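Local coordinates for magnesium and cobalt efflux protein CorC (Pseudomonas aeruginosa, PDB 3LLB) that probably takes part in magnesium and cobalt ion transport, the piece described here being its C-terminal transporter-associated domain, at residues D36-G39 and G40-S44; L16-V19 and D20-N23. All blocks are in the same frame, centred on the assembly; numbering follows the deposited sequence.

Contact 1: residues D36-G39 and G40-S44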
loop_
_atom_site.group_PDB
_atom_site.type_symbol
_atom_site.label_atom_id
_atom_site.label_comp_id
_atom_site.label_asym_id
_atom_site.label_seq_id
_atom_site.Cartn_x
_atom_site.Cartn_y
_atom_site.Cartn_z
ATOM N N ASP A 36 -9.006 1.312 7.153
ATOM C CA ASP A 36 -8.879 2.783 7.148
ATOM C C ASP A 36 -7.779 3.256 6.236
ATOM O O ASP A 36 -7.939 4.239 5.569
ATOM C CB ASP A 36 -8.600 3.379 8.525
ATOM C CG ASP A 36 -9.824 3.377 9.428
ATOM O OD1 ASP A 36 -10.956 3.365 8.917
ATOM O OD2 ASP A 36 -9.657 3.361 10.679
ATOM N N THR A 37 -6.623 2.608 6.282
ATOM C CA THR A 37 -5.461 3.087 5.526
ATOM C C THR A 37 -4.803 1.946 4.783
ATOM O O THR A 37 -5.060 0.792 5.062
ATOM C CB THR A 37 -4.432 3.755 6.444
ATOM O OG1 THR A 37 -3.924 2.777 7.342
ATOM C CG2 THR A 37 -5.082 4.913 7.264
ATOM N N VAL A 38 -4.030 2.302 3.762
ATOM C CA VAL A 38 -3.258 1.344 2.970
ATOM C C VAL A 38 -2.378 0.471 3.856
ATOM O O VAL A 38 -2.237 -0.725 3.630
ATOM C CB VAL A 38 -2.446 2.076 1.869
ATOM C CG1 VAL A 38 -1.321 1.183 1.258
ATOM C CG2 VAL A 38 -3.405 2.603 0.794
ATOM N N GLY A 39 -1.742 1.064 4.857
ATOM C CA GLY A 39 -0.877 0.269 5.759
ATOM C C GLY A 39 -1.676 -0.781 6.524
ATOM O O GLY A 39 -1.204 -1.888 6.716
ATOM N N GLY A 40 -2.846 -0.414 7.024
ATOM C CA GLY A 40 -3.816 -1.399 7.540
ATOM C C GLY A 40 -4.230 -2.499 6.568
ATOM O O GLY A 40 -4.332 -3.635 6.958
ATOM N N LEU A 41 -4.481 -2.159 5.310
ATOM C CA LEU A 41 -4.785 -3.137 4.279
ATOM C C LEU A 41 -3.613 -4.103 4.148
ATOM O O LEU A 41 -3.802 -5.325 4.149
ATOM C CB LEU A 41 -5.017 -2.413 2.968
ATOM C CG LEU A 41 -5.342 -3.168 1.677
ATOM C CD1 LEU A 41 -6.614 -4.011 1.805
ATOM C CD2 LEU A 41 -5.399 -2.114 0.589
ATOM N N VAL A 42 -2.403 -3.556 4.002
ATOM C CA VAL A 42 -1.198 -4.370 3.813
ATOM C C VAL A 42 -0.857 -5.206 5.065
ATOM O O VAL A 42 -0.542 -6.396 4.964
ATOM C CB VAL A 42 -0.013 -3.467 3.317
ATOM C CG1 VAL A 42 1.298 -4.082 3.536
ATOM C CG2 VAL A 42 -0.191 -3.069 1.818
ATOM N N MET A 43 -0.938 -4.596 6.252
ATOM C CA MET A 43 -0.545 -5.295 7.502
ATOM C C MET A 43 -1.503 -6.421 7.749
ATOM O O MET A 43 -1.123 -7.491 8.227
ATOM C CB MET A 43 -0.398 -4.341 8.736
ATOM C CG MET A 43 0.945 -3.728 8.836
ATOM S SD MET A 43 1.168 -2.581 10.207
ATOM C CE MET A 43 1.301 -3.819 11.443
ATOM N N SER A 44 -2.755 -6.259 7.380
ATOM C CA SER A 44 -3.692 -7.357 7.537
ATOM C C SER A 44 -3.366 -8.516 6.605
ATOM O O SER A 44 -3.422 -9.654 7.021
ATOM C CB SER A 44 -5.080 -6.856 7.256
ATOM O OG SER A 44 -5.378 -6.898 5.864
#
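T37 caps the N-terminus of helix 38-46, and its bond to G40 opens a local contact within the first turns of that helix, which packs against strands 61-68 and 73-80 of the antiparallel sheet. The cap is a weak one: G40 N reaches T37 OG1 over 3.4 Å, though the N-H points almost straight at the oxygen (171°). With chi1 at 64°, OG1 sits between the backbone N and the carbonyl carbon of T37 and is turned in over the helix end. T37 also works through its carbonyl, since T37 O accepts from L41 N at 3.0 Å. The next two rungs follow, V42 N to V38 O (2.9 Å) and M43 N to G39 O (2.8 Å). On the buried side V38 CG1 meets V42 CG2 at 4.4 Å, and both valines rest on F63 and L76. M43 lays CB and CG beside the G39 carbonyl before its end swings away. One turn on, S44 OG donates to L41 O at 2.8 Å, from a direction tilted off the carbonyl plane. The helix's first N-H groups are met from outside it: V38 and G39 by the backbone of T17 and A15, G40 by the weak threonine bond.

Contact 2: residues L16-V19 and D20-N23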
loop_
_atom_site.group_PDB
_atom_site.type_symbol
_atom_site.label_atom_id
_atom_site.label_comp_id
_atom_site.label_asym_id
_atom_site.label_seq_id
_atom_site.Cartn_x
_atom_site.Cartn_y
_atom_site.Cartn_z
ATOM N N LEU A 16 -0.148 5.756 5.373
ATOM C CA LEU A 16 -1.232 6.556 5.954
ATOM C C LEU A 16 -2.309 6.984 4.956
ATOM O O LEU A 16 -3.353 7.497 5.370
ATOM C CB LEU A 16 -0.642 7.795 6.732
ATOM C CG LEU A 16 0.371 8.745 6.008
ATOM C CD1 LEU A 16 -0.350 9.625 4.955
ATOM C CD2 LEU A 16 1.360 9.630 6.897
ATOM N N THR A 17 -2.076 6.799 3.649
ATOM C CA THR A 17 -3.134 7.006 2.603
ATOM C C THR A 17 -4.447 6.331 2.953
ATOM O O THR A 17 -4.471 5.147 3.087
ATOM C CB THR A 17 -2.699 6.517 1.208
ATOM O OG1 THR A 17 -1.437 7.112 0.919
ATOM C CG2 THR A 17 -3.736 6.876 0.072
ATOM N N PRO A 18 -5.530 7.107 3.104
ATOM C CA PRO A 18 -6.834 6.553 3.252
ATOM C C PRO A 18 -7.177 5.598 2.141
ATOM O O PRO A 18 -6.883 5.874 1.007
ATOM C CB PRO A 18 -7.715 7.806 3.147
ATOM C CG PRO A 18 -6.942 8.787 3.910
ATOM C CD PRO A 18 -5.590 8.577 3.293
ATOM N N VAL A 19 -7.808 4.494 2.468
ATOM C CA VAL A 19 -8.248 3.580 1.438
ATOM C C VAL A 19 -9.190 4.262 0.388
ATOM O O VAL A 19 -9.080 3.972 -0.818
ATOM C CB VAL A 19 -8.822 2.249 2.089
ATOM C CG1 VAL A 19 -9.698 1.512 1.095
ATOM C CG2 VAL A 19 -7.685 1.393 2.515
ATOM N N ASP A 20 -10.087 5.169 0.820
ATOM C CA ASP A 20 -10.982 5.934 -0.099
ATOM C C ASP A 20 -10.182 6.733 -1.144
ATOM O O ASP A 20 -10.484 6.717 -2.362
ATOM C CB ASP A 20 -11.923 6.870 0.692
ATOM C CG ASP A 20 -11.171 7.709 1.789
ATOM O OD1 ASP A 20 -10.423 8.682 1.448
ATOM O OD2 ASP A 20 -11.342 7.419 3.006
ATOM N N ALA A 21 -9.136 7.396 -0.658
ATOM C CA ALA A 21 -8.156 8.119 -1.498
ATOM C C ALA A 21 -7.427 7.201 -2.429
ATOM O O ALA A 21 -7.305 7.538 -3.594
ATOM C CB ALA A 21 -7.206 8.838 -0.645
ATOM N N PHE A 22 -6.935 6.055 -1.925
ATOM C CA PHE A 22 -6.245 5.099 -2.774
ATOM C C PHE A 22 -7.135 4.589 -3.946
ATOM O O PHE A 22 -6.687 4.551 -5.085
ATOM C CB PHE A 22 -5.737 3.959 -1.924
ATOM C CG PHE A 22 -4.941 2.929 -2.667
ATOM C CD1 PHE A 22 -3.567 2.950 -2.637
ATOM C CD2 PHE A 22 -5.578 1.911 -3.351
ATOM C CE1 PHE A 22 -2.830 2.002 -3.338
ATOM C CE2 PHE A 22 -4.836 0.989 -4.066
ATOM C CZ PHE A 22 -3.440 1.033 -4.001
ATOM N N ASN A 23 -8.361 4.160 -3.649
ATOM C CA ASN A 23 -9.297 3.684 -4.671
ATOM C C ASN A 23 -9.547 4.764 -5.735
ATOM O O ASN A 23 -9.696 4.478 -6.903
ATOM C CB ASN A 23 -10.626 3.273 -4.070
ATOM C CG ASN A 23 -10.550 2.038 -3.249
ATOM O OD1 ASN A 23 -9.620 1.255 -3.371
ATOM N ND2 ASN A 23 -11.547 1.847 -2.377
#
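P18 O and V19 O each accept an i+4 backbone bond, from F22 N and N23 N respectively, both 2.9 Å long, as the chain leaving strand 11-14 turns into helix 19-26. P18 holds the N-cap position of this helix, so the motif is a helix start with a proline just before the first turn. Its ring lies alongside the turn: P18 CB is 4.0 Å from A21 CB, an apolar touch, and the carboxylate of D20 folds back to the same CB. That fold follows from a chi1 of 47°, which sets D20 CG between its backbone N and carbonyl carbon and brings OD1 to 3.3 Å from P18 CB. T17 approaches with its methyl: a chi1 of -52° sets OG1 beside the backbone N and leaves CG2 anti to it, facing the turn, where it meets F22 N and the CB atoms of A21 and F22. Its hydroxyl is engaged with K14 O instead. F22 touches this turn through CB, while its ring leads away to meet that of F26, the planes about 60° apart. At the far end the amide of N23 crosses V19 obliquely. Both ends of that amide are spoken for, OD1 by S28 OG and ND2 by F30 O, bonds that fix its rotation and tie the helix to the loop that follows. So placed, N23 ND2 stands 3.9 Å from V19 CG1 and 3.6 Å from V19 O.

Overall arrangement
Contacts 2 and 1 are the starts of two successive helices, 19-26 and 38-46, and they meet directly: V38 N lies 3.0 Å from T17 O and V19 N 3.1 Å from D36 O, both probable hydrogen bonds, so each helix start is paired with the backbone leading into the other. V38 CG2 also packs on F22 CD1 at 3.5 Å. Both are partly buried, but contact 1 lies nearer the chain centre and puts valines on the sheet; no residue meeting across it is exposed, whereas D20 in contact 2 is. In 36-44 a threonine hydroxyl takes a weak capping bond; in 16-23 the proline at the N-cap position packs its ring, and side-chain amide bonds reach the following loop.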